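Oxysterol-binding protein homolog 3 (Saccharomyces cerevisiae, PDB 4INQ) transfers lipids, including sterols, between membranes in phosphoinositide-coupled transport, its OSBP-related domain holding the cargo in a hydrophobic pocket. Local coordinates at residues P122-T127 with S141-H146; S70-I75 with P149-F154. All blocks are in the same frame, centred on the assembly; numbering follows the deposited sequence.

Interaction 1: P122-T127 with S141-H146. With PIF ((2R)-3-{[(S)-hydroxy{[(1R,2R,3R,4R,5S,6R)-2,3,5,6-tetrahydroxy-4-(phosphonooxy)cyclohexyl]oxy}phosphoryl]oxy}propane-1,2-diyl dioctanoate), chain B.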
ATOM      1  N   PRO A 122     -10.615   0.082  -6.058  1.00 17.04           N
ATOM      2  CA  PRO A 122     -11.483   1.096  -5.455  1.00 16.77           C
ATOM      3  C   PRO A 122     -12.275   1.828  -6.520  1.00 17.43           C
ATOM      4  O   PRO A 122     -11.831   1.936  -7.663  1.00 17.38           O
ATOM      5  CB  PRO A 122     -10.495   2.042  -4.765  1.00 16.90           C
ATOM      6  CG  PRO A 122      -9.322   1.159  -4.466  1.00 17.99           C
ATOM      7  CD  PRO A 122      -9.202   0.341  -5.728  1.00 15.50           C
ATOM      8  N   LEU A 123     -13.443   2.335  -6.141  1.00 14.98           N
ATOM      9  CA  LEU A 123     -14.274   3.095  -7.056  1.00 13.69           C
ATOM     10  C   LEU A 123     -13.737   4.518  -7.046  1.00 14.49           C
ATOM     11  O   LEU A 123     -13.015   4.903  -6.131  1.00 14.61           O
ATOM     12  CB  LEU A 123     -15.721   3.101  -6.574  1.00 13.34           C
ATOM     13  CG  LEU A 123     -16.350   1.727  -6.375  1.00 13.75           C
ATOM     14  CD1 LEU A 123     -17.813   1.904  -6.003  1.00 15.02           C
ATOM     15  CD2 LEU A 123     -16.201   0.891  -7.665  1.00 10.49           C
ATOM     16  N   LEU A 124     -14.072   5.299  -8.061  1.00 14.22           N
ATOM     17  CA  LEU A 124     -13.616   6.679  -8.103  1.00 14.60           C
ATOM     18  C   LEU A 124     -14.226   7.412  -6.912  1.00 15.16           C
ATOM     19  O   LEU A 124     -15.428   7.305  -6.669  1.00 17.70           O
ATOM     20  CB  LEU A 124     -14.068   7.342  -9.400  1.00 13.58           C
ATOM     21  CG  LEU A 124     -13.642   8.801  -9.548  1.00 13.22           C
ATOM     22  CD1 LEU A 124     -12.127   8.915  -9.408  1.00 15.89           C
ATOM     23  CD2 LEU A 124     -14.106   9.317 -10.896  1.00 15.21           C
ATOM     24  N   ALA A 125     -13.397   8.143  -6.173  1.00 14.65           N
ATOM     25  CA  ALA A 125     -13.842   8.893  -4.999  1.00 14.72           C
ATOM     26  C   ALA A 125     -14.022   8.012  -3.761  1.00 14.93           C
ATOM     27  O   ALA A 125     -14.501   8.471  -2.721  1.00 15.77           O
ATOM     28  CB  ALA A 125     -15.126   9.647  -5.303  1.00 14.66           C
ATOM     29  N   GLU A 126     -13.653   6.740  -3.868  1.00 15.09           N
ATOM     30  CA  GLU A 126     -13.724   5.858  -2.711  1.00 13.82           C
ATOM     31  C   GLU A 126     -12.573   6.336  -1.817  1.00 15.46           C
ATOM     32  O   GLU A 126     -11.553   6.815  -2.328  1.00 16.84           O
ATOM     33  CB  GLU A 126     -13.486   4.408  -3.119  1.00 13.82           C
ATOM     34  CG  GLU A 126     -13.404   3.443  -1.936  1.00 13.79           C
ATOM     35  CD  GLU A 126     -13.324   1.987  -2.371  1.00 14.51           C
ATOM     36  OE1 GLU A 126     -12.664   1.182  -1.678  1.00 12.14           O
ATOM     37  OE2 GLU A 126     -13.934   1.641  -3.400  1.00 12.90           O
ATOM     38  N   THR A 127     -12.729   6.210  -0.501  1.00 12.16           N
ATOM     39  CA  THR A 127     -11.701   6.653   0.425  1.00 13.10           C
ATOM     40  C   THR A 127     -11.336   5.599   1.463  1.00 14.02           C
ATOM     41  O   THR A 127     -12.004   4.568   1.592  1.00 14.26           O
ATOM     42  CB  THR A 127     -12.151   7.925   1.199  1.00 14.96           C
ATOM     43  OG1 THR A 127     -13.343   7.638   1.941  1.00 12.25           O
ATOM     44  CG2 THR A 127     -12.427   9.076   0.244  1.00 13.51           C
ATOM     45  N   SER A 141      -6.846   8.613   2.499  1.00 15.72           N
ATOM     46  CA  SER A 141      -6.535   8.279   1.119  1.00 14.79           C
ATOM     47  C   SER A 141      -7.805   8.315   0.274  1.00 14.40           C
ATOM     48  O   SER A 141      -8.908   8.149   0.792  1.00 13.18           O
ATOM     49  CB  SER A 141      -5.879   6.896   1.046  1.00 13.93           C
ATOM     50  OG  SER A 141      -6.776   5.866   1.426  1.00 14.48           O
ATOM     51  N   GLU A 142      -7.647   8.525  -1.030  1.00 13.78           N
ATOM     52  CA  GLU A 142      -8.799   8.611  -1.921  1.00 14.40           C
ATOM     53  C   GLU A 142      -8.402   8.304  -3.359  1.00 13.81           C
ATOM     54  O   GLU A 142      -7.287   8.619  -3.778  1.00 11.51           O
ATOM     55  CB  GLU A 142      -9.400  10.031  -1.824  1.00 13.17           C
ATOM     56  CG  GLU A 142     -10.534  10.364  -2.808  1.00 15.31           C
ATOM     57  CD  GLU A 142     -11.206  11.716  -2.507  1.00 16.99           C
ATOM     58  OE1 GLU A 142     -10.501  12.669  -2.108  1.00 16.64           O
ATOM     59  OE2 GLU A 142     -12.444  11.833  -2.685  1.00 16.34           O
ATOM     60  N   LYS A 143      -9.298   7.661  -4.106  1.00 14.32           N
ATOM     61  CA  LYS A 143      -9.026   7.375  -5.513  1.00 16.29           C
ATOM     62  C   LYS A 143      -9.376   8.673  -6.254  1.00 17.82           C
ATOM     63  O   LYS A 143     -10.541   9.049  -6.343  1.00 19.31           O
ATOM     64  CB  LYS A 143      -9.902   6.233  -6.037  1.00 16.08           C
ATOM     65  CG  LYS A 143      -9.591   5.869  -7.483  1.00 16.05           C
ATOM     66  CD  LYS A 143     -10.275   4.582  -7.932  1.00 17.35           C
ATOM     67  CE  LYS A 143      -9.759   4.150  -9.306  1.00 21.29           C
ATOM     68  NZ  LYS A 143     -10.488   2.967  -9.851  1.00 20.10           N
ATOM     69  N   VAL A 144      -8.365   9.352  -6.778  1.00 17.79           N
ATOM     70  CA  VAL A 144      -8.584  10.619  -7.458  1.00 18.85           C
ATOM     71  C   VAL A 144      -8.754  10.501  -8.966  1.00 21.05           C
ATOM     72  O   VAL A 144      -9.034  11.487  -9.643  1.00 23.15           O
ATOM     73  CB  VAL A 144      -7.440  11.616  -7.133  1.00 17.23           C
ATOM     74  CG1 VAL A 144      -7.475  11.952  -5.649  1.00 15.81           C
ATOM     75  CG2 VAL A 144      -6.088  11.012  -7.503  1.00 18.06           C
ATOM     76  N   SER A 145      -8.596   9.295  -9.490  1.00 20.55           N
ATOM     77  CA  SER A 145      -8.772   9.071 -10.916  1.00 21.85           C
ATOM     78  C   SER A 145      -9.032   7.598 -11.180  1.00 22.62           C
ATOM     79  O   SER A 145      -8.497   6.731 -10.492  1.00 23.31           O
ATOM     80  CB  SER A 145      -7.535   9.530 -11.693  1.00 23.21           C
ATOM     81  OG  SER A 145      -7.633   9.142 -13.051  1.00 26.62           O
ATOM     82  N   HIS A 146      -9.857   7.319 -12.176  1.00 23.17           N
ATOM     83  CA  HIS A 146     -10.183   5.946 -12.525  1.00 24.50           C
ATOM     84  C   HIS A 146      -9.342   5.460 -13.704  1.00 25.85           C
ATOM     85  O   HIS A 146      -8.861   4.329 -13.703  1.00 26.75           O
ATOM     86  CB  HIS A 146     -11.665   5.830 -12.883  1.00 24.43           C
ATOM     87  CG  HIS A 146     -12.120   4.423 -13.115  1.00 24.77           C
ATOM     88  ND1 HIS A 146     -12.761   4.027 -14.270  1.00 25.85           N
ATOM     89  CD2 HIS A 146     -12.054   3.324 -12.326  1.00 23.53           C
ATOM     90  CE1 HIS A 146     -13.072   2.745 -14.181  1.00 24.98           C
ATOM     91  NE2 HIS A 146     -12.653   2.295 -13.011  1.00 21.94           N
TER
HETATM   92  C1  PIF B1001     -12.651  -3.515 -12.396  1.00 42.49           C
HETATM   93  O1  PIF B1001     -11.619  -4.069 -11.578  1.00 46.00           O
HETATM   94  P1  PIF B1001     -10.981  -5.544 -11.750  1.00 45.66           P
HETATM   95  C2  PIF B1001     -12.197  -3.421 -13.895  1.00 42.34           C
HETATM   96  O2  PIF B1001     -11.028  -2.578 -13.992  1.00 40.93           O
HETATM   97  C3  PIF B1001     -13.373  -2.813 -14.737  1.00 41.82           C
HETATM   98  O3  PIF B1001     -13.003  -2.706 -16.115  1.00 42.86           O
HETATM   99  C4  PIF B1001     -13.766  -1.412 -14.202  1.00 39.71           C
HETATM  100  O4  PIF B1001     -14.867  -0.885 -14.938  1.00 38.69           O
HETATM  101  P4  PIF B1001     -14.777   0.002 -16.265  1.00 38.77           P
HETATM  102  C5  PIF B1001     -14.164  -1.498 -12.727  1.00 39.98           C
HETATM  103  O5  PIF B1001     -14.508  -0.206 -12.257  1.00 40.59           O
HETATM  104  C6  PIF B1001     -13.024  -2.089 -11.875  1.00 41.20           C
HETATM  105  O6  PIF B1001     -13.444  -2.132 -10.523  1.00 39.51           O
HETATM  106  C7  PIF B1001      -8.738  -5.911 -13.291  1.00 49.83           C
HETATM  107  C8  PIF B1001      -7.243  -5.439 -13.335  1.00 52.18           C
HETATM  108  C9  PIF B1001      -6.541  -5.486 -11.967  1.00 54.32           C
HETATM  109  C10 PIF B1001      -4.703  -4.262 -11.071  1.00 57.16           C
HETATM  110  C11 PIF B1001      -3.777  -4.921 -10.021  1.00 56.07           C
HETATM  111  O11 PIF B1001     -11.771  -6.479 -12.570  1.00 47.09           O
HETATM  112  C12 PIF B1001      -3.333  -3.933  -8.938  1.00 55.52           C
HETATM  113  O12 PIF B1001     -10.779  -6.095 -10.250  1.00 46.20           O
HETATM  114  C13 PIF B1001      -2.317  -4.570  -7.981  1.00 54.62           C
HETATM  115  O13 PIF B1001      -9.433  -5.317 -12.197  1.00 48.41           O
HETATM  116  C14 PIF B1001      -1.742  -3.533  -7.004  1.00 53.90           C
HETATM  117  O14 PIF B1001      -6.566  -6.268 -14.378  1.00 53.04           O
HETATM  118  C15 PIF B1001      -0.413  -4.002  -6.399  1.00 55.11           C
HETATM  119  O15 PIF B1001      -5.184  -5.027 -12.121  1.00 57.10           O
HETATM  120  C16 PIF B1001       0.546  -2.835  -6.101  1.00 56.49           C
HETATM  121  O16 PIF B1001      -5.002  -3.063 -10.972  1.00 58.31           O
HETATM  122  C17 PIF B1001       1.936  -3.043  -6.737  1.00 56.63           C
HETATM  123  O17 PIF B1001      -5.420  -4.620 -15.465  1.00 53.71           O
HETATM  124  C18 PIF B1001      -5.494  -5.798 -15.125  1.00 54.20           C
HETATM  125  C19 PIF B1001      -4.366  -6.735 -15.537  1.00 55.01           C
HETATM  126  C20 PIF B1001      -3.188  -6.628 -14.569  1.00 55.97           C
HETATM  127  C21 PIF B1001      -2.958  -7.948 -13.814  1.00 57.01           C
HETATM  128  C22 PIF B1001      -2.099  -7.813 -12.718  1.00 56.63           C
HETATM  129  C23 PIF B1001      -2.338  -8.337 -11.436  1.00 56.64           C
HETATM  130  C24 PIF B1001      -1.509  -8.163 -10.312  1.00 56.77           C
HETATM  131  C25 PIF B1001      -1.971  -8.965  -9.258  1.00 56.47           C
HETATM  132  O41 PIF B1001     -15.824   1.194 -16.133  1.00 38.75           O
HETATM  133  O42 PIF B1001     -15.022  -0.878 -17.451  1.00 39.31           O
HETATM  134  O43 PIF B1001     -13.313   0.721 -16.281  1.00 37.53           O
HETATM  135  O   HOH W   1     -14.740  11.066  -1.704  1.00 27.44           O
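Lys143 NZ donates to Pro122 O at 2.8 Å, meeting the carbonyl nearly along its C=O axis. Its chain is stretched out to get there: CG stands anti to the backbone N (chi1 -177°), and the methylenes beyond it run on extended, CB and CD passing beside Leu123 O. With an alanine in place of Lys143, the Pro122 carbonyl would probably lose this donor and a gap would open beside Leu123 O, where the methylenes now lie. The backbone of Lys143 is used in both directions. Lys143 O accepts from Ala125 N at 3.0 Å, and Lys143 N donates to Glu126 O. These bonds dock a type II turn, Leu123 to Glu126, on strand 137-145. Within the loop, Glu126 OE2 receives Leu123 N from above the carboxylate plane (2.9 Å); Arg324 forms a salt bridge with the same oxygen and Ser321 bonds to OE1. Leu124 turns its CD1 branch over the strand backbone, 3.5 Å from Lys143 O and close to Ser145 N. Farther on, Thr127 and Glu142 form a non-hydrogen-bonded antiparallel pair whose side chains lie side by side, Thr127 CG2 3.8 Å from Glu142 CB. The Glu142 carboxylate is held by the backbone N-H groups of Lys362 and Tyr363, and a water links its OE2 to Ala125 O. Past a classic beta bulge, at Val144 and Ser145 facing Val150, comes His146, whose NE2 shares a hydrogen bond with the inositol hydroxyl O5 of the bound phosphoinositide (3.2 Å). Glu142 to Pro149, EKVSHRPP, is this protein's version of the EQVSHHPP signature of the OSBP family, which here supplies part of the phosphatidylinositol 4-phosphate headgroup site.

Interaction 2: S70-I75 with P149-F154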
ATOM      1  N   SER A  70      -9.228  -3.237  -0.245  1.00 13.18           N
ATOM      2  CA  SER A  70      -9.086  -2.481  -1.486  1.00 13.99           C
ATOM      3  C   SER A  70      -7.622  -2.099  -1.680  1.00 15.16           C
ATOM      4  O   SER A  70      -6.799  -2.317  -0.789  1.00 17.06           O
ATOM      5  CB  SER A  70      -9.928  -1.205  -1.435  1.00 13.75           C
ATOM      6  OG  SER A  70      -9.305  -0.221  -0.619  1.00 14.29           O
ATOM      7  N   ILE A  71      -7.301  -1.524  -2.838  1.00 15.80           N
ATOM      8  CA  ILE A  71      -5.931  -1.092  -3.131  1.00 15.87           C
ATOM      9  C   ILE A  71      -5.517   0.038  -2.190  1.00 14.63           C
ATOM     10  O   ILE A  71      -4.352   0.148  -1.815  1.00 15.59           O
ATOM     11  CB  ILE A  71      -5.794  -0.577  -4.583  1.00 16.89           C
ATOM     12  CG1 ILE A  71      -5.923  -1.736  -5.567  1.00 17.25           C
ATOM     13  CG2 ILE A  71      -4.454   0.106  -4.771  1.00 19.24           C
ATOM     14  CD1 ILE A  71      -6.049  -1.275  -7.002  1.00 18.46           C
ATOM     15  N   LEU A  72      -6.473   0.885  -1.826  1.00 12.49           N
ATOM     16  CA  LEU A  72      -6.200   1.988  -0.913  1.00 12.22           C
ATOM     17  C   LEU A  72      -5.657   1.446   0.403  1.00 13.43           C
ATOM     18  O   LEU A  72      -4.740   2.022   0.997  1.00 12.99           O
ATOM     19  CB  LEU A  72      -7.483   2.783  -0.652  1.00 10.30           C
ATOM     20  CG  LEU A  72      -7.978   3.624  -1.828  1.00 10.80           C
ATOM     21  CD1 LEU A  72      -9.377   4.122  -1.535  1.00 13.19           C
ATOM     22  CD2 LEU A  72      -7.015   4.800  -2.079  1.00 11.72           C
ATOM     23  N   GLN A  73      -6.240   0.335   0.852  1.00 13.63           N
ATOM     24  CA  GLN A  73      -5.853  -0.319   2.096  1.00 13.17           C
ATOM     25  C   GLN A  73      -4.496  -1.025   1.955  1.00 12.62           C
ATOM     26  O   GLN A  73      -3.681  -1.023   2.880  1.00 10.51           O
ATOM     27  CB  GLN A  73      -6.951  -1.316   2.509  1.00 13.43           C
ATOM     28  CG  GLN A  73      -8.242  -0.635   2.975  1.00 12.91           C
ATOM     29  CD  GLN A  73      -9.401  -1.604   3.197  1.00 12.80           C
ATOM     30  OE1 GLN A  73      -9.853  -2.274   2.266  1.00 11.13           O
ATOM     31  NE2 GLN A  73      -9.893  -1.670   4.430  1.00 11.28           N
ATOM     32  N   LEU A  74      -4.267  -1.635   0.798  1.00 11.39           N
ATOM     33  CA  LEU A  74      -2.998  -2.306   0.535  1.00 13.20           C
ATOM     34  C   LEU A  74      -1.839  -1.302   0.622  1.00 12.98           C
ATOM     35  O   LEU A  74      -0.842  -1.524   1.320  1.00 12.18           O
ATOM     36  CB  LEU A  74      -3.003  -2.922  -0.862  1.00 11.13           C
ATOM     37  CG  LEU A  74      -1.611  -3.347  -1.345  1.00 16.36           C
ATOM     38  CD1 LEU A  74      -1.236  -4.684  -0.731  1.00 11.59           C
ATOM     39  CD2 LEU A  74      -1.603  -3.445  -2.866  1.00 16.92           C
ATOM     40  N   ILE A  75      -1.972  -0.196  -0.098  1.00 14.58           N
ATOM     41  CA  ILE A  75      -0.919   0.807  -0.085  1.00 16.98           C
ATOM     42  C   ILE A  75      -0.738   1.355   1.328  1.00 17.79           C
ATOM     43  O   ILE A  75       0.355   1.781   1.688  1.00 15.54           O
ATOM     44  CB  ILE A  75      -1.230   1.941  -1.084  1.00 17.80           C
ATOM     45  CG1 ILE A  75      -1.331   1.367  -2.495  1.00 18.85           C
ATOM     46  CG2 ILE A  75      -0.130   3.000  -1.064  1.00 18.86           C
ATOM     47  CD1 ILE A  75      -0.054   0.722  -2.976  1.00 21.87           C
ATOM     48  N   PRO A 149      -5.806   4.697 -13.253  1.00 26.19           N
ATOM     49  CA  PRO A 149      -6.110   4.699 -11.822  1.00 24.86           C
ATOM     50  C   PRO A 149      -5.055   5.480 -11.030  1.00 23.28           C
ATOM     51  O   PRO A 149      -3.861   5.175 -11.103  1.00 24.04           O
ATOM     52  CB  PRO A 149      -6.116   3.214 -11.476  1.00 24.13           C
ATOM     53  CG  PRO A 149      -5.092   2.653 -12.420  1.00 25.08           C
ATOM     54  CD  PRO A 149      -5.452   3.343 -13.713  1.00 27.53           C
ATOM     55  N   VAL A 150      -5.494   6.490 -10.284  1.00 22.01           N
ATOM     56  CA  VAL A 150      -4.582   7.288  -9.473  1.00 20.02           C
ATOM     57  C   VAL A 150      -5.075   7.368  -8.030  1.00 18.28           C
ATOM     58  O   VAL A 150      -6.204   7.777  -7.777  1.00 17.97           O
ATOM     59  CB  VAL A 150      -4.436   8.723 -10.024  1.00 19.03           C
ATOM     60  CG1 VAL A 150      -3.468   9.513  -9.165  1.00 19.48           C
ATOM     61  CG2 VAL A 150      -3.935   8.678 -11.454  1.00 22.90           C
ATOM     62  N   PHE A 151      -4.208   6.989  -7.093  1.00 18.05           N
ATOM     63  CA  PHE A 151      -4.524   7.000  -5.666  1.00 17.62           C
ATOM     64  C   PHE A 151      -3.667   8.030  -4.931  1.00 17.08           C
ATOM     65  O   PHE A 151      -2.461   8.112  -5.143  1.00 17.36           O
ATOM     66  CB  PHE A 151      -4.273   5.613  -5.082  1.00 16.22           C
ATOM     67  CG  PHE A 151      -4.983   4.512  -5.824  1.00 16.95           C
ATOM     68  CD1 PHE A 151      -6.350   4.321  -5.669  1.00 16.72           C
ATOM     69  CD2 PHE A 151      -4.286   3.678  -6.695  1.00 15.80           C
ATOM     70  CE1 PHE A 151      -7.021   3.311  -6.369  1.00 19.21           C
ATOM     71  CE2 PHE A 151      -4.940   2.667  -7.401  1.00 18.09           C
ATOM     72  CZ  PHE A 151      -6.317   2.483  -7.235  1.00 17.11           C
ATOM     73  N   ALA A 152      -4.294   8.810  -4.064  1.00 16.96           N
ATOM     74  CA  ALA A 152      -3.574   9.841  -3.317  1.00 16.89           C
ATOM     75  C   ALA A 152      -3.627   9.563  -1.822  1.00 16.31           C
ATOM     76  O   ALA A 152      -4.702   9.320  -1.274  1.00 15.76           O
ATOM     77  CB  ALA A 152      -4.173  11.220  -3.617  1.00 15.80           C
ATOM     78  N   PHE A 153      -2.461   9.611  -1.180  1.00 15.09           N
ATOM     79  CA  PHE A 153      -2.319   9.368   0.255  1.00 15.70           C
ATOM     80  C   PHE A 153      -1.640  10.518   1.004  1.00 17.30           C
ATOM     81  O   PHE A 153      -0.748  11.172   0.478  1.00 15.14           O
ATOM     82  CB  PHE A 153      -1.475   8.118   0.502  1.00 14.19           C
ATOM     83  CG  PHE A 153      -2.105   6.848   0.017  1.00 14.82           C
ATOM     84  CD1 PHE A 153      -2.296   6.623  -1.344  1.00 15.09           C
ATOM     85  CD2 PHE A 153      -2.505   5.870   0.922  1.00 13.59           C
ATOM     86  CE1 PHE A 153      -2.885   5.426  -1.802  1.00 15.06           C
ATOM     87  CE2 PHE A 153      -3.092   4.671   0.480  1.00 15.00           C
ATOM     88  CZ  PHE A 153      -3.282   4.451  -0.882  1.00 13.38           C
ATOM     89  N   PHE A 154      -2.065  10.739   2.243  1.00 18.43           N
ATOM     90  CA  PHE A 154      -1.467  11.752   3.100  1.00 19.92           C
ATOM     91  C   PHE A 154      -1.465  11.231   4.542  1.00 19.95           C
ATOM     92  O   PHE A 154      -2.519  11.112   5.173  1.00 20.20           O
ATOM     93  CB  PHE A 154      -2.241  13.068   3.026  1.00 19.95           C
ATOM     94  CG  PHE A 154      -1.627  14.167   3.851  1.00 20.96           C
ATOM     95  CD1 PHE A 154      -0.310  14.563   3.629  1.00 21.71           C
ATOM     96  CD2 PHE A 154      -2.353  14.788   4.861  1.00 21.35           C
ATOM     97  CE1 PHE A 154       0.277  15.564   4.402  1.00 21.87           C
ATOM     98  CE2 PHE A 154      -1.774  15.790   5.638  1.00 20.63           C
ATOM     99  CZ  PHE A 154      -0.456  16.177   5.408  1.00 21.03           C
TER
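This is apolar packing of a short helix on a beta strand in the buried interior of the OSBP-related domain, with no hydrogen bond between the two segments. Helix 71-75 and strand 150-154 run with an angle of 45° between their directions, their axes 9.8 Å apart at closest approach. Phe151 and Phe153, two residues apart on the strand, both point toward the helix. Ile71 crosses the Phe151 side chain at about a right angle and lays CG2 over one ring face, 4.0 Å from the ring centroid, in a CH-pi contact. Ile75, one turn later, does the same to Phe153: with CG1 beside the backbone N (chi1 -60°), its CG2 is turned onto the ring, 3.7 Å from the centroid. Leu72 fills in between, CD2 lying 3.7 Å from Phe151 CD1 and 3.9 Å from Phe153 CZ, while its carbonyl O meets the edge of the Phe153 ring near its plane. Ser70 and Gln73 form a capping box at the helix start, its Gln73 N to Ser70 OG bond weak. Around the contact, Leu72 reaches Phe128 of strand 127-132, Ser141 of strand 137-145 packs on Leu72 and Phe153, and Phe151 touches Pro168 of strand 160-172.

Overall arrangement
From the N terminus, helix 71-76 comes first, and interaction 2 closes a long loop when strand 150-157 returns to lie against it. Inside that loop sits interaction 1, where the turn after strand 118-120 is met by strand 137-145 only 14 residues later; the contacts nest and do not cross. Their centres are about 8 Å apart. Strands 137-145 and 150-157 are antiparallel neighbours, joined by bonds such as Val144 N to Val150 O, 2.9 Å, and Leu72 CD1 packs on Glu126 O from the helix side. Helix, turn and strands are thereby tied together, with the lipid headgroup at His146 and one of its acyl chains near Ile71.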